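Local coordinates for protein BtGH115A (Bacteroides thetaiotaomicron, PDB 5BY3) that removes 4-O-methyl-alpha-glucuronic acid from decorated arabinogalactans as a glycoside hydrolase of family GH115, at residues L466-L470 against I482-Q487; R472-C478 against K546-R551. The contacts are given in a common frame with arbitrary orientation. Residue numbers count along the deposited sequence, not the author numbering.

Overall arrangement
Both contacts use helices 462-473 and 476-495, which follow the last barrel strand, 429-433, in the chain. Interaction 1 packs the two helices on each other; interaction 2 joins the turn between them to the loop linking helices 523-543 and 552-580. Their centres lie about 12 Å apart and they meet where Ile-482 CG2 is 4.2 Å from Leu-474 CD1. Interaction 1, centred about 18 Å from the chain centre, is apolar and has four buried residues among seven. Interaction 2, at about 25 Å, is more peripheral, with four buried among ten, and adds polar chemistry: an arginine side chain hydrogen-bonded to a main-chain carbonyl.

Interaction 1 (L466-L470 against I482-Q487); sequences LKHWL and ILSVMQ
Two consecutive helices, 462-473 and 476-495, meet here through one face of each. Both segments are helical throughout, with Leu-470 N hydrogen-bonded to Leu-466 O (2.9 Å) in the first and Met-486 N to Ile-482 O (2.9 Å) in the second. The segment axes approach to 10.1 Å, and their N-to-C directions make an angle of 123°, so the chain turns back obliquely. The nearest CA atoms are those of Lys-467 and Leu-483, 6.1 Å apart.

Apolar contacts make the interface, which buries 287 Å². Leu-466 and Leu-470, one helical turn apart, both point their CA-to-CB bonds toward the partner. Leu-466 (chi1 t, chi2 p) places CD2 at 3.9 Å from Leu-483 CD1 and 4.0 Å from Met-486 CB. Leu-470 (m, t) sets CD1 3.6 Å from Leu-483 CA, and both its methyls lie near Met-486 and Ile-482, the closest pairs being CD2 to Met-486 CG (3.9 Å) and CD2 to Ile-482 CG2 (4.1 Å). Leu-483 (t, p) is the most covered residue, touching Leu-466, Lys-467 and Leu-470. Met-486, a selenomethionine, meets 466-470 with CB and CG; SE makes no contact with that segment.

At the periphery, Lys-467 CB is 4.0 Å from Leu-483 CD2 and Gln-487 CG 4.2 Å from Leu-466 CD2. Ile-482 and Val-485 also pack on helices 523-543 and 552-580, making this oblique pair one side of a helical bundle.

No hydrogen bond crosses between the segments, so close fit of apolar side chains, not polar pairing, holds these two together.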
ATOM      1  N   LEU A 466      -3.914 -10.678   9.757  1.00 36.23           N
ATOM      2  CA  LEU A 466      -4.114 -11.581   8.597  1.00 38.90           C
ATOM      3  C   LEU A 466      -5.042 -12.781   8.902  1.00 40.69           C
ATOM      4  O   LEU A 466      -5.912 -13.117   8.103  1.00 41.93           O
ATOM      5  CB  LEU A 466      -2.746 -12.074   8.058  1.00 35.85           C
ATOM      6  CG  LEU A 466      -2.747 -13.109   6.936  1.00 33.55           C
ATOM      7  CD1 LEU A 466      -3.425 -12.579   5.679  1.00 33.50           C
ATOM      8  CD2 LEU A 466      -1.334 -13.586   6.648  1.00 31.14           C
ATOM      9  N   LYS A 467      -4.850 -13.408  10.068  1.00 42.32           N
ATOM     10  CA  LYS A 467      -5.726 -14.461  10.535  1.00 42.66           C
ATOM     11  C   LYS A 467      -7.201 -14.001  10.596  1.00 44.19           C
ATOM     12  O   LYS A 467      -8.071 -14.651  10.048  1.00 48.38           O
ATOM     13  CB  LYS A 467      -5.240 -14.918  11.901  1.00 46.86           C
ATOM     14  CG  LYS A 467      -6.023 -16.081  12.501  1.00 48.61           C
ATOM     15  CD  LYS A 467      -5.447 -16.453  13.863  1.00 47.31           C
ATOM     16  CE  LYS A 467      -6.508 -17.064  14.751  1.00 52.45           C
ATOM     17  NZ  LYS A 467      -6.664 -18.488  14.375  1.00 48.61           N
ATOM     18  N   HIS A 468      -7.463 -12.871  11.242  1.00 43.88           N
ATOM     19  CA  HIS A 468      -8.800 -12.346  11.400  1.00 42.75           C
ATOM     20  C   HIS A 468      -9.408 -12.054  10.032  1.00 45.14           C
ATOM     21  O   HIS A 468     -10.633 -12.210   9.825  1.00 47.80           O
ATOM     22  CB  HIS A 468      -8.759 -11.093  12.268  1.00 44.08           C
ATOM     23  CG  HIS A 468     -10.104 -10.508  12.546  1.00 63.66           C
ATOM     24  ND1 HIS A 468     -10.790  -9.739  11.622  1.00 70.55           N
ATOM     25  CD2 HIS A 468     -10.889 -10.563  13.649  1.00 69.57           C
ATOM     26  CE1 HIS A 468     -11.949  -9.367  12.136  1.00 73.99           C
ATOM     27  NE2 HIS A 468     -12.031  -9.845  13.367  1.00 77.00           N
ATOM     28  N   TRP A 469      -8.548 -11.668   9.087  1.00 41.10           N
ATOM     29  CA  TRP A 469      -8.994 -11.268   7.766  1.00 36.99           C
ATOM     30  C   TRP A 469      -9.404 -12.497   6.974  1.00 37.23           C
ATOM     31  O   TRP A 469     -10.497 -12.493   6.411  1.00 40.80           O
ATOM     32  CB  TRP A 469      -7.906 -10.459   7.029  1.00 34.67           C
ATOM     33  CG  TRP A 469      -8.354  -9.837   5.709  1.00 34.25           C
ATOM     34  CD1 TRP A 469      -9.017  -8.632   5.545  1.00 31.63           C
ATOM     35  CD2 TRP A 469      -8.189 -10.388   4.373  1.00 30.50           C
ATOM     36  NE1 TRP A 469      -9.236  -8.399   4.208  1.00 32.44           N
ATOM     37  CE2 TRP A 469      -8.748  -9.457   3.469  1.00 29.41           C
ATOM     38  CE3 TRP A 469      -7.574 -11.541   3.863  1.00 30.31           C
ATOM     39  CZ2 TRP A 469      -8.725  -9.649   2.068  1.00 31.00           C
ATOM     40  CZ3 TRP A 469      -7.539 -11.728   2.467  1.00 32.56           C
ATOM     41  CH2 TRP A 469      -8.112 -10.791   1.586  1.00 31.46           C
ATOM     42  N   LEU A 470      -8.543 -13.527   6.929  1.00 35.00           N
ATOM     43  CA  LEU A 470      -8.831 -14.806   6.184  1.00 39.07           C
ATOM     44  C   LEU A 470     -10.012 -15.526   6.759  1.00 38.47           C
ATOM     45  O   LEU A 470     -10.878 -16.009   6.008  1.00 40.98           O
ATOM     46  CB  LEU A 470      -7.629 -15.794   6.144  1.00 34.74           C
ATOM     47  CG  LEU A 470      -6.316 -15.280   5.522  1.00 32.41           C
ATOM     48  CD1 LEU A 470      -5.108 -16.036   6.001  1.00 34.16           C
ATOM     49  CD2 LEU A 470      -6.344 -15.237   4.010  1.00 32.31           C
ATOM     50  N   ILE A 482      -5.027 -22.083   5.503  1.00 50.46           N
ATOM     51  CA  ILE A 482      -4.549 -21.076   4.567  1.00 49.86           C
ATOM     52  C   ILE A 482      -3.618 -20.003   5.167  1.00 49.54           C
ATOM     53  O   ILE A 482      -2.781 -19.467   4.454  1.00 54.57           O
ATOM     54  CB  ILE A 482      -5.751 -20.483   3.768  1.00 47.98           C
ATOM     55  CG1 ILE A 482      -6.272 -21.495   2.738  1.00 45.23           C
ATOM     56  CG2 ILE A 482      -5.430 -19.171   3.077  1.00 41.63           C
ATOM     57  CD1 ILE A 482      -5.231 -22.403   2.093  1.00 45.91           C
ATOM     58  N   LEU A 483      -3.759 -19.709   6.460  1.00 48.09           N
ATOM     59  CA  LEU A 483      -2.951 -18.697   7.139  1.00 46.49           C
ATOM     60  C   LEU A 483      -1.460 -18.885   6.908  1.00 45.83           C
ATOM     61  O   LEU A 483      -0.771 -17.924   6.592  1.00 43.48           O
ATOM     62  CB  LEU A 483      -3.266 -18.592   8.659  1.00 45.44           C
ATOM     63  CG  LEU A 483      -2.297 -17.837   9.610  1.00 45.02           C
ATOM     64  CD1 LEU A 483      -2.083 -16.367   9.262  1.00 51.16           C
ATOM     65  CD2 LEU A 483      -2.796 -17.927  11.017  1.00 44.90           C
ATOM     66  N   SER A 484      -0.975 -20.107   7.104  1.00 44.12           N
ATOM     67  CA  SER A 484       0.451 -20.404   6.926  1.00 47.06           C
ATOM     68  C   SER A 484       0.852 -20.339   5.452  1.00 41.47           C
ATOM     69  O   SER A 484       1.967 -19.976   5.138  1.00 42.96           O
ATOM     70  CB  SER A 484       0.826 -21.767   7.530  1.00 47.18           C
ATOM     71  OG  SER A 484       0.331 -22.829   6.722  1.00 51.11           O
ATOM     72  N   VAL A 485      -0.064 -20.692   4.562  1.00 41.62           N
ATOM     73  CA  VAL A 485       0.147 -20.518   3.111  1.00 41.17           C
ATOM     74  C   VAL A 485       0.374 -19.059   2.680  1.00 43.30           C
ATOM     75  O   VAL A 485       1.328 -18.764   1.936  1.00 40.68           O
ATOM     76  CB  VAL A 485      -0.973 -21.173   2.312  1.00 38.51           C
ATOM     77  CG1 VAL A 485      -1.000 -20.680   0.894  1.00 35.52           C
ATOM     78  CG2 VAL A 485      -0.796 -22.685   2.369  1.00 39.67           C
HETATM   79  N   MSE A 486      -0.484 -18.155   3.160  1.00 46.77           N
HETATM   80  CA  MSE A 486      -0.346 -16.710   2.878  1.00 42.18           C
HETATM   81  C   MSE A 486       0.954 -16.218   3.456  1.00 40.54           C
HETATM   82  O   MSE A 486       1.716 -15.512   2.794  1.00 43.10           O
HETATM   83  CB  MSE A 486      -1.573 -15.950   3.393  1.00 41.30           C
HETATM   84  CG  MSE A 486      -2.869 -16.202   2.599  1.00 40.92           C
HETATM   85 SE   MSE A 486      -2.668 -16.524   0.654  1.00 45.38          SE
HETATM   86  CE  MSE A 486      -2.652 -14.695  -0.026  1.00 41.79           C
ATOM     87  N   GLN A 487       1.247 -16.622   4.684  1.00 40.33           N
ATOM     88  CA  GLN A 487       2.505 -16.271   5.307  1.00 45.25           C
ATOM     89  C   GLN A 487       3.697 -16.695   4.442  1.00 44.29           C
ATOM     90  O   GLN A 487       4.641 -15.931   4.252  1.00 41.78           O
ATOM     91  CB  GLN A 487       2.599 -16.891   6.685  1.00 46.84           C
ATOM     92  CG  GLN A 487       1.704 -16.227   7.725  1.00 54.34           C
ATOM     93  CD  GLN A 487       1.694 -16.986   9.043  1.00 56.00           C
ATOM     94  OE1 GLN A 487       1.757 -18.224   9.068  1.00 60.59           O
ATOM     95  NE2 GLN A 487       1.614 -16.252  10.146  1.00 54.39           N
TER

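Interaction 2 (R472-C478 against K546-R551); sequences RELGTSC and KVPAGR
This is a turn-to-turn contact on the periphery of the helical region: the junction of helices 462-473 and 476-495 meets the loop between helices 523-543 and 552-580, burying 379 Å². Leu-474 (phi/psi -98/-151) is the first residue past the helix, and Gly-475 (-103/-178) stays extended. Cys-478 and Lys-546 are nearest in register, their CA atoms 6.2 Å apart. Arg-551, the N-cap residue of the next helix, points toward the junction with chi1 to chi3 between the standard wells (-102°, 109°, 106°), and its NE donates to Glu-473 O (2.9 Å, 170°). Its NH2 stands 2.5 Å from Arg-472 O, both oxygens lying near the guanidinium plane, while NH1 hydrogen-bonds to Thr-139 O. Arg-472 NE and Glu-473 OE2 form a salt bridge (2.6 Å). Cys-478 SG packs on Val-547 CG2 (3.9 Å), and Lys-546 CE lies 3.4 Å from Ser-477 O. An arginine reaching carbonyls at a helix C-terminus is a recurrent arrangement; here it joins two interhelical connections of the helical region that follows the barrel.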
ATOM      1  N   ARG A 472     -12.419 -14.055   8.328  1.00 43.80           N
ATOM      2  CA  ARG A 472     -13.601 -13.284   7.869  1.00 47.65           C
ATOM      3  C   ARG A 472     -13.978 -13.524   6.382  1.00 44.09           C
ATOM      4  O   ARG A 472     -15.160 -13.639   6.067  1.00 41.62           O
ATOM      5  CB  ARG A 472     -13.459 -11.785   8.198  1.00 48.61           C
ATOM      6  CG  ARG A 472     -14.685 -10.885   8.036  1.00 40.51           C
ATOM      7  CD  ARG A 472     -14.190  -9.432   8.068  1.00 44.81           C
ATOM      8  NE  ARG A 472     -13.676  -9.018   6.742  1.00 43.41           N
ATOM      9  CZ  ARG A 472     -12.923  -7.943   6.454  1.00 39.47           C
ATOM     10  NH1 ARG A 472     -12.494  -7.114   7.386  1.00 31.23           N
ATOM     11  NH2 ARG A 472     -12.565  -7.710   5.188  1.00 40.26           N
ATOM     12  N   GLU A 473     -12.998 -13.598   5.481  1.00 43.90           N
ATOM     13  CA  GLU A 473     -13.325 -13.657   4.028  1.00 42.95           C
ATOM     14  C   GLU A 473     -13.606 -15.088   3.526  1.00 46.61           C
ATOM     15  O   GLU A 473     -14.533 -15.318   2.738  1.00 43.50           O
ATOM     16  CB  GLU A 473     -12.290 -12.954   3.146  1.00 37.95           C
ATOM     17  CG  GLU A 473     -11.894 -11.518   3.522  1.00 43.33           C
ATOM     18  CD  GLU A 473     -13.041 -10.513   3.684  1.00 43.77           C
ATOM     19  OE1 GLU A 473     -13.168  -9.622   2.858  1.00 47.13           O
ATOM     20  OE2 GLU A 473     -13.789 -10.547   4.671  1.00 49.80           O
ATOM     21  N   LEU A 474     -12.802 -16.037   3.988  1.00 47.42           N
ATOM     22  CA  LEU A 474     -13.065 -17.450   3.741  1.00 56.88           C
ATOM     23  C   LEU A 474     -13.758 -17.949   5.012  1.00 57.40           C
ATOM     24  O   LEU A 474     -14.430 -17.164   5.669  1.00 72.33           O
ATOM     25  CB  LEU A 474     -11.754 -18.144   3.420  1.00 52.41           C
ATOM     26  CG  LEU A 474     -10.773 -17.173   2.748  1.00 48.98           C
ATOM     27  CD1 LEU A 474      -9.339 -17.626   2.963  1.00 45.50           C
ATOM     28  CD2 LEU A 474     -11.077 -16.917   1.269  1.00 47.54           C
ATOM     29  N   GLY A 475     -13.655 -19.201   5.400  1.00 54.44           N
ATOM     30  CA  GLY A 475     -14.175 -19.483   6.754  1.00 48.80           C
ATOM     31  C   GLY A 475     -13.089 -19.644   7.788  1.00 45.36           C
ATOM     32  O   GLY A 475     -11.908 -19.523   7.482  1.00 48.90           O
ATOM     33  N   THR A 476     -13.475 -19.929   9.021  1.00 45.05           N
ATOM     34  CA  THR A 476     -12.522 -20.395  10.027  1.00 46.19           C
ATOM     35  C   THR A 476     -11.752 -21.661   9.603  1.00 47.25           C
ATOM     36  O   THR A 476     -10.536 -21.761   9.822  1.00 41.62           O
ATOM     37  CB  THR A 476     -13.252 -20.606  11.353  1.00 50.36           C
ATOM     38  OG1 THR A 476     -13.667 -19.319  11.832  1.00 48.43           O
ATOM     39  CG2 THR A 476     -12.343 -21.248  12.378  1.00 50.67           C
ATOM     40  N   SER A 477     -12.450 -22.607   8.964  1.00 53.02           N
ATOM     41  CA  SER A 477     -11.848 -23.907   8.667  1.00 51.04           C
ATOM     42  C   SER A 477     -10.858 -23.833   7.489  1.00 51.96           C
ATOM     43  O   SER A 477      -9.858 -24.558   7.467  1.00 59.20           O
ATOM     44  CB  SER A 477     -12.925 -25.048   8.592  1.00 55.14           C
ATOM     45  OG  SER A 477     -13.311 -25.490   7.280  1.00 61.68           O
ATOM     46  N   CYS A 478     -11.139 -22.940   6.541  1.00 52.43           N
ATOM     47  CA  CYS A 478     -10.285 -22.672   5.385  1.00 45.62           C
ATOM     48  C   CYS A 478      -9.063 -21.911   5.854  1.00 46.41           C
ATOM     49  O   CYS A 478      -7.941 -22.265   5.520  1.00 46.65           O
ATOM     50  CB  CYS A 478     -11.044 -21.845   4.358  1.00 44.57           C
ATOM     51  SG  CYS A 478     -10.154 -21.563   2.799  1.00 50.27           S
ATOM     52  N   LYS A 546     -13.358 -27.098   0.792  1.00 61.32           N
ATOM     53  CA  LYS A 546     -13.764 -26.642   2.155  1.00 64.65           C
ATOM     54  C   LYS A 546     -14.182 -25.116   2.294  1.00 60.73           C
ATOM     55  O   LYS A 546     -14.245 -24.539   3.411  1.00 53.69           O
ATOM     56  CB  LYS A 546     -12.704 -27.083   3.208  1.00 65.92           C
ATOM     57  CG  LYS A 546     -11.539 -26.117   3.491  1.00 75.88           C
ATOM     58  CD  LYS A 546     -10.301 -26.767   4.130  1.00 76.44           C
ATOM     59  CE  LYS A 546     -10.530 -27.282   5.550  1.00 78.19           C
ATOM     60  NZ  LYS A 546     -11.331 -28.533   5.610  1.00 65.76           N
ATOM     61  N   VAL A 547     -14.477 -24.494   1.149  1.00 55.39           N
ATOM     62  CA  VAL A 547     -14.763 -23.068   1.041  1.00 51.15           C
ATOM     63  C   VAL A 547     -16.264 -22.936   0.877  1.00 52.51           C
ATOM     64  O   VAL A 547     -16.792 -23.531  -0.054  1.00 53.62           O
ATOM     65  CB  VAL A 547     -14.072 -22.472  -0.224  1.00 50.91           C
ATOM     66  CG1 VAL A 547     -14.577 -21.081  -0.571  1.00 40.67           C
ATOM     67  CG2 VAL A 547     -12.544 -22.484  -0.091  1.00 49.10           C
ATOM     68  N   PRO A 548     -16.944 -22.115   1.727  1.00 57.57           N
ATOM     69  CA  PRO A 548     -18.428 -21.961   1.660  1.00 60.23           C
ATOM     70  C   PRO A 548     -18.938 -21.555   0.268  1.00 62.01           C
ATOM     71  O   PRO A 548     -18.199 -20.948  -0.502  1.00 58.82           O
ATOM     72  CB  PRO A 548     -18.733 -20.866   2.711  1.00 59.03           C
ATOM     73  CG  PRO A 548     -17.539 -20.833   3.612  1.00 56.14           C
ATOM     74  CD  PRO A 548     -16.352 -21.237   2.765  1.00 57.35           C
ATOM     75  N   ALA A 549     -20.178 -21.910  -0.058  1.00 70.21           N
ATOM     76  CA  ALA A 549     -20.698 -21.765  -1.441  1.00 73.77           C
ATOM     77  C   ALA A 549     -20.683 -20.320  -1.992  1.00 74.39           C
ATOM     78  O   ALA A 549     -20.326 -20.083  -3.178  1.00 74.85           O
ATOM     79  CB  ALA A 549     -22.095 -22.371  -1.552  1.00 71.77           C
ATOM     80  N   GLY A 550     -21.057 -19.367  -1.134  1.00 60.30           N
ATOM     81  CA  GLY A 550     -21.014 -17.955  -1.498  1.00 60.28           C
ATOM     82  C   GLY A 550     -19.619 -17.320  -1.581  1.00 62.07           C
ATOM     83  O   GLY A 550     -19.504 -16.140  -1.893  1.00 54.06           O
ATOM     84  N   ARG A 551     -18.560 -18.096  -1.321  1.00 59.29           N
ATOM     85  CA  ARG A 551     -17.206 -17.550  -1.246  1.00 52.23           C
ATOM     86  C   ARG A 551     -16.101 -18.154  -2.159  1.00 51.98           C
ATOM     87  O   ARG A 551     -14.913 -17.971  -1.901  1.00 54.01           O
ATOM     88  CB  ARG A 551     -16.810 -17.264   0.225  1.00 46.97           C
ATOM     89  CG  ARG A 551     -16.940 -15.762   0.495  1.00 47.20           C
ATOM     90  CD  ARG A 551     -18.093 -15.312   1.388  1.00 42.75           C
ATOM     91  NE  ARG A 551     -17.456 -14.971   2.647  1.00 44.07           N
ATOM     92  CZ  ARG A 551     -18.005 -14.410   3.700  1.00 40.47           C
ATOM     93  NH1 ARG A 551     -19.284 -14.058   3.718  1.00 39.29           N
ATOM     94  NH2 ARG A 551     -17.233 -14.202   4.756  1.00 44.42           N
TER